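Local coordinates for protein N-alpha-acetyltransferase 35, NatC auxiliary subunit (Saccharomyces cerevisiae, PDB 6YGB) that serves as the auxiliary subunit of the yeast NatC N-terminal acetyltransferase, the complex that acetylates the N-terminal methionine of the L-A virus Gag protein, at residues N580-H585 and P601-F606; I338-F343 and N401-T406. One frame throughout, in Å; residues are numbered along the deposited sequence.

Contact 1 (N580-H585 and P601-F606)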
# COMPACT_ATOMS: atom_id res chain seq x y z
N ASN B 580 17.87 -19.10 15.90
CA ASN B 580 18.67 -18.53 16.97
C ASN B 580 18.62 -17.01 16.90
O ASN B 580 18.24 -16.42 15.88
CB ASN B 580 20.13 -19.03 16.96
CG ASN B 580 20.93 -18.55 15.76
OD1 ASN B 580 21.19 -17.36 15.60
ND2 ASN B 580 21.35 -19.49 14.92
N GLU B 581 19.03 -16.37 18.00
CA GLU B 581 18.90 -14.92 18.11
C GLU B 581 19.83 -14.17 17.16
O GLU B 581 19.49 -13.07 16.71
CB GLU B 581 19.17 -14.48 19.55
CG GLU B 581 20.46 -15.04 20.11
CD GLU B 581 20.23 -16.04 21.22
OE1 GLU B 581 20.56 -15.72 22.38
OE2 GLU B 581 19.71 -17.14 20.93
N ARG B 582 20.99 -14.74 16.83
CA ARG B 582 21.90 -14.05 15.92
C ARG B 582 21.32 -14.01 14.51
O ARG B 582 21.39 -12.98 13.84
CB ARG B 582 23.28 -14.72 15.93
CG ARG B 582 24.37 -13.96 15.19
CD ARG B 582 25.67 -14.76 15.13
NE ARG B 582 26.41 -14.73 16.38
CZ ARG B 582 27.47 -13.95 16.60
NH1 ARG B 582 27.91 -13.14 15.65
NH2 ARG B 582 28.09 -13.99 17.77
N LEU B 583 20.73 -15.12 14.06
CA LEU B 583 20.08 -15.12 12.76
C LEU B 583 18.96 -14.09 12.70
O LEU B 583 18.83 -13.36 11.71
CB LEU B 583 19.54 -16.52 12.45
CG LEU B 583 20.62 -17.57 12.15
CD1 LEU B 583 20.02 -18.94 11.90
CD2 LEU B 583 21.47 -17.14 10.96
N ILE B 584 18.16 -13.99 13.77
CA ILE B 584 17.04 -13.05 13.79
C ILE B 584 17.54 -11.61 13.79
O ILE B 584 16.98 -10.74 13.11
CB ILE B 584 16.14 -13.34 15.01
CG1 ILE B 584 15.47 -14.70 14.82
CG2 ILE B 584 15.11 -12.24 15.21
CD1 ILE B 584 14.91 -15.28 16.08
N HIS B 585 18.61 -11.34 14.54
CA HIS B 585 19.19 -10.01 14.54
C HIS B 585 19.69 -9.62 13.15
O HIS B 585 19.40 -8.52 12.67
CB HIS B 585 20.33 -9.94 15.56
CG HIS B 585 21.18 -8.72 15.42
ND1 HIS B 585 20.95 -7.56 16.14
CD2 HIS B 585 22.25 -8.46 14.63
CE1 HIS B 585 21.85 -6.65 15.80
NE2 HIS B 585 22.65 -7.17 14.89
N PRO B 601 27.22 -1.87 12.85
CA PRO B 601 27.95 -2.47 13.97
C PRO B 601 27.70 -3.97 14.06
O PRO B 601 26.62 -4.46 13.76
CB PRO B 601 27.38 -1.74 15.20
CG PRO B 601 26.86 -0.45 14.65
CD PRO B 601 26.33 -0.79 13.29
N GLU B 602 28.74 -4.69 14.48
CA GLU B 602 28.64 -6.14 14.61
C GLU B 602 27.68 -6.51 15.73
O GLU B 602 27.37 -5.71 16.62
CB GLU B 602 30.02 -6.75 14.88
CG GLU B 602 30.95 -6.77 13.67
CD GLU B 602 30.78 -8.01 12.82
OE1 GLU B 602 30.94 -9.13 13.36
OE2 GLU B 602 30.48 -7.88 11.62
N TYR B 603 27.20 -7.75 15.67
CA TYR B 603 26.25 -8.26 16.66
C TYR B 603 26.77 -8.10 18.08
O TYR B 603 26.02 -7.75 19.00
CB TYR B 603 25.94 -9.72 16.34
CG TYR B 603 25.11 -10.47 17.35
CD1 TYR B 603 23.72 -10.39 17.33
CD2 TYR B 603 25.71 -11.29 18.29
CE1 TYR B 603 22.96 -11.09 18.25
CE2 TYR B 603 24.96 -11.98 19.22
CZ TYR B 603 23.58 -11.88 19.19
OH TYR B 603 22.84 -12.59 20.11
N GLU B 604 28.07 -8.33 18.28
CA GLU B 604 28.65 -8.24 19.61
C GLU B 604 28.63 -6.81 20.14
O GLU B 604 28.51 -6.61 21.36
CB GLU B 604 30.07 -8.79 19.60
CG GLU B 604 30.17 -10.28 19.32
CD GLU B 604 30.03 -10.64 17.86
OE1 GLU B 604 29.84 -9.73 17.02
OE2 GLU B 604 30.10 -11.85 17.53
N VAL B 605 28.75 -5.81 19.26
CA VAL B 605 28.70 -4.43 19.72
C VAL B 605 27.32 -4.10 20.27
O VAL B 605 27.18 -3.39 21.28
CB VAL B 605 29.09 -3.46 18.59
CG1 VAL B 605 28.97 -2.02 19.06
CG2 VAL B 605 30.50 -3.75 18.10
N PHE B 606 26.27 -4.58 19.60
CA PHE B 606 24.90 -4.39 20.09
C PHE B 606 24.74 -4.95 21.49
O PHE B 606 24.11 -4.33 22.35
CB PHE B 606 23.90 -5.06 19.14
CG PHE B 606 23.52 -4.24 17.94
CD1 PHE B 606 24.26 -4.30 16.77
CD2 PHE B 606 22.38 -3.45 17.96
CE1 PHE B 606 23.90 -3.56 15.66
CE2 PHE B 606 22.01 -2.71 16.85
CZ PHE B 606 22.77 -2.76 15.70
O HOH W 1 24.71 -6.30 13.38
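R582 and Y603 have the nearest CA atoms across 580-585 and 601-606, 7.3 Å apart, where the N-terminal parts of two short helices meet through an aromatic cluster of H585, Y603 and F606. Both segments run from a loop into a helix: N580 is the N-cap of helix 581-588, its OD1 accepting from L583 N at 2.8 Å, and E602 holds the N-cap position of helix 603-613.

Two edge-to-face pairs build the cluster. Y603 turns its edge to one face of H585, the planes 77° apart, while H585 turns its own edge to the face of F606, with H585 CE1 3.5 Å from F606 CD1. With CG anti to the backbone N (chi1 167°), the H585 ring extends toward 601-606, offering a face to Y603 and an edge to F606. F589 also meets the rings of H585 and F606, and W470 packs edge-to-face on F606, which ties the cluster to helix 465-506.

R582 lies over a face of Y603: its CG makes a CH-pi contact 4.2 Å from the ring centroid, only 9° off the normal. The guanidinium then carries Y603 CD2 over the centre of one of its faces, 3.6 Å from R582 CZ. Beyond the ring it forms an end-on salt bridge in which NH1 and NH2 share one oxygen of E604, approached from above the carboxylate plane; R582 NH2 to E604 OE2 measures 2.9 Å. At the H585 edge a water bridges the segments, 2.7 Å from H585 NE2 and donating to P601 O at 2.7 Å.

Contact 2 (I338-F343 and N401-T406)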
# COMPACT_ATOMS: atom_id res chain seq x y z
N ILE B 338 -5.74 10.83 -5.52
CA ILE B 338 -5.67 11.73 -6.68
C ILE B 338 -4.58 12.77 -6.48
O ILE B 338 -3.76 13.02 -7.36
CB ILE B 338 -7.04 12.39 -6.93
CG1 ILE B 338 -8.09 11.34 -7.29
CG2 ILE B 338 -6.93 13.46 -7.99
CD1 ILE B 338 -7.84 10.61 -8.59
N ALA B 339 -4.57 13.40 -5.30
CA ALA B 339 -3.53 14.37 -4.98
C ALA B 339 -2.15 13.71 -4.98
O ALA B 339 -1.16 14.34 -5.37
CB ALA B 339 -3.82 15.02 -3.63
N ARG B 340 -2.07 12.45 -4.54
CA ARG B 340 -0.78 11.77 -4.48
C ARG B 340 -0.28 11.44 -5.88
O ARG B 340 0.92 11.55 -6.15
CB ARG B 340 -0.88 10.51 -3.62
CG ARG B 340 -1.08 10.79 -2.13
CD ARG B 340 -0.77 9.57 -1.26
NE ARG B 340 -1.72 8.47 -1.43
CZ ARG B 340 -1.46 7.35 -2.10
NH1 ARG B 340 -0.27 7.19 -2.68
NH2 ARG B 340 -2.38 6.40 -2.20
N ILE B 341 -1.18 11.04 -6.78
CA ILE B 341 -0.78 10.85 -8.17
C ILE B 341 -0.45 12.20 -8.80
O ILE B 341 0.48 12.32 -9.60
CB ILE B 341 -1.88 10.12 -8.96
CG1 ILE B 341 -2.14 8.74 -8.37
CG2 ILE B 341 -1.49 9.99 -10.43
CD1 ILE B 341 -3.35 8.05 -8.98
N LEU B 342 -1.20 13.23 -8.43
CA LEU B 342 -1.07 14.52 -9.10
C LEU B 342 0.29 15.15 -8.81
O LEU B 342 0.87 15.79 -9.70
CB LEU B 342 -2.19 15.46 -8.66
CG LEU B 342 -2.38 16.73 -9.49
CD1 LEU B 342 -2.78 16.38 -10.91
CD2 LEU B 342 -3.42 17.64 -8.84
N PHE B 343 0.82 14.97 -7.59
CA PHE B 343 2.01 15.70 -7.19
C PHE B 343 3.23 15.42 -8.08
O PHE B 343 3.83 16.38 -8.57
CB PHE B 343 2.32 15.44 -5.72
CG PHE B 343 3.73 15.79 -5.34
CD1 PHE B 343 4.15 17.11 -5.29
CD2 PHE B 343 4.64 14.79 -5.06
CE1 PHE B 343 5.44 17.42 -4.96
CE2 PHE B 343 5.93 15.09 -4.73
CZ PHE B 343 6.33 16.40 -4.68
N ASN B 401 8.81 9.15 -4.25
CA ASN B 401 8.55 8.21 -3.16
C ASN B 401 7.79 8.86 -2.02
O ASN B 401 7.01 8.19 -1.33
CB ASN B 401 9.86 7.61 -2.64
CG ASN B 401 9.64 6.58 -1.54
OD1 ASN B 401 9.09 5.51 -1.78
ND2 ASN B 401 10.10 6.90 -0.33
N CYS B 402 7.99 10.16 -1.81
CA CYS B 402 7.28 10.87 -0.75
C CYS B 402 5.78 10.85 -0.95
O CYS B 402 5.03 11.03 0.01
CB CYS B 402 7.76 12.33 -0.67
SG CYS B 402 9.50 12.55 -0.26
N SER B 403 5.32 10.65 -2.18
CA SER B 403 3.91 10.66 -2.53
C SER B 403 3.26 9.28 -2.41
O SER B 403 2.07 9.15 -2.70
CB SER B 403 3.73 11.19 -3.95
OG SER B 403 2.45 11.77 -4.13
N GLN B 404 4.01 8.26 -2.00
CA GLN B 404 3.47 6.92 -1.89
C GLN B 404 2.69 6.75 -0.59
O GLN B 404 2.75 7.59 0.31
CB GLN B 404 4.60 5.89 -1.98
CG GLN B 404 5.45 6.01 -3.23
CD GLN B 404 4.62 5.98 -4.50
OE1 GLN B 404 3.71 5.16 -4.64
NE2 GLN B 404 4.92 6.89 -5.43
N ASN B 405 1.95 5.64 -0.50
CA ASN B 405 1.19 5.39 0.72
C ASN B 405 2.14 5.05 1.87
O ASN B 405 3.34 4.84 1.68
CB ASN B 405 0.15 4.29 0.49
CG ASN B 405 0.76 2.93 0.23
OD1 ASN B 405 1.44 2.36 1.08
ND2 ASN B 405 0.50 2.38 -0.95
N THR B 406 1.57 5.01 3.08
CA THR B 406 2.39 4.92 4.29
C THR B 406 3.22 3.64 4.33
O THR B 406 4.27 3.61 4.98
CB THR B 406 1.50 5.02 5.53
OG1 THR B 406 2.32 5.06 6.70
CG2 THR B 406 0.56 3.82 5.65
O HOH W 2 1.46 4.67 -3.16
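R340 and S403 grip each other reciprocally, each using its side chain on the other's backbone carbonyl. With OG anti to the backbone N (chi1 -154°), the S403 hydroxyl faces the helix, and OG donates to R340 O in the carbonyl plane, on a lone pair; the modelled 2.5 Å from S403 OG to R340 O is short, and at this resolution says nothing of strength. In return the R340 chain, bent at chi3, runs alongside the S403 carbonyl, with R340 CD 3.2 Å from S403 O, and brings NH1 round to donate to that oxygen. This second bond is nearly straight, 169° at the hydrogen and 3.1 Å from R340 NH1 to S403 O, and the acceptor lies in the guanidinium plane. N405 CB sits over one guanidinium face, toward its rim, while the F343 ring turns its edge to S403, F343 CD2 lying 3.8 Å from S403 OG.

The contact joins helix 337-347 to the link between helices 386-401 and 406-429. A type I turn from N401 to Q404 presents S403. One water accepts from R340 NH1 and N405 N and donates to Q404 OE1, while Q404 NE2 donates to I170 O.

R340 NH2 forms a salt bridge with D176, which also accepts from N405 ND2, and R340 NE donates to R335 O. All three guanidinium nitrogens thus have acceptors, so the buried cation is fixed in rotation and its charge is probably balanced largely by D176.

Contact 2 is buried, its centre about 5 Å from the centre of the chain, whereas contact 1 lies on the surface, its centre about 32 Å from the same point. Their centres are 36 Å apart, and they share no helix: 338-343 and 401-406 join a helix to an interhelical loop, while 580-585 and 601-606 join two helix starts. Both fall in the TPR-like family region. The arginine of contact 1 flanks an aromatic cluster and pairs with a carboxylate across the interface; that of contact 2 bonds a backbone carbonyl and finds its carboxylate outside both segments. The segments also touch the neighbouring N-alpha-acetyltransferase 30 chain, L583 and I584 beside contact 1 and N405 in contact 2.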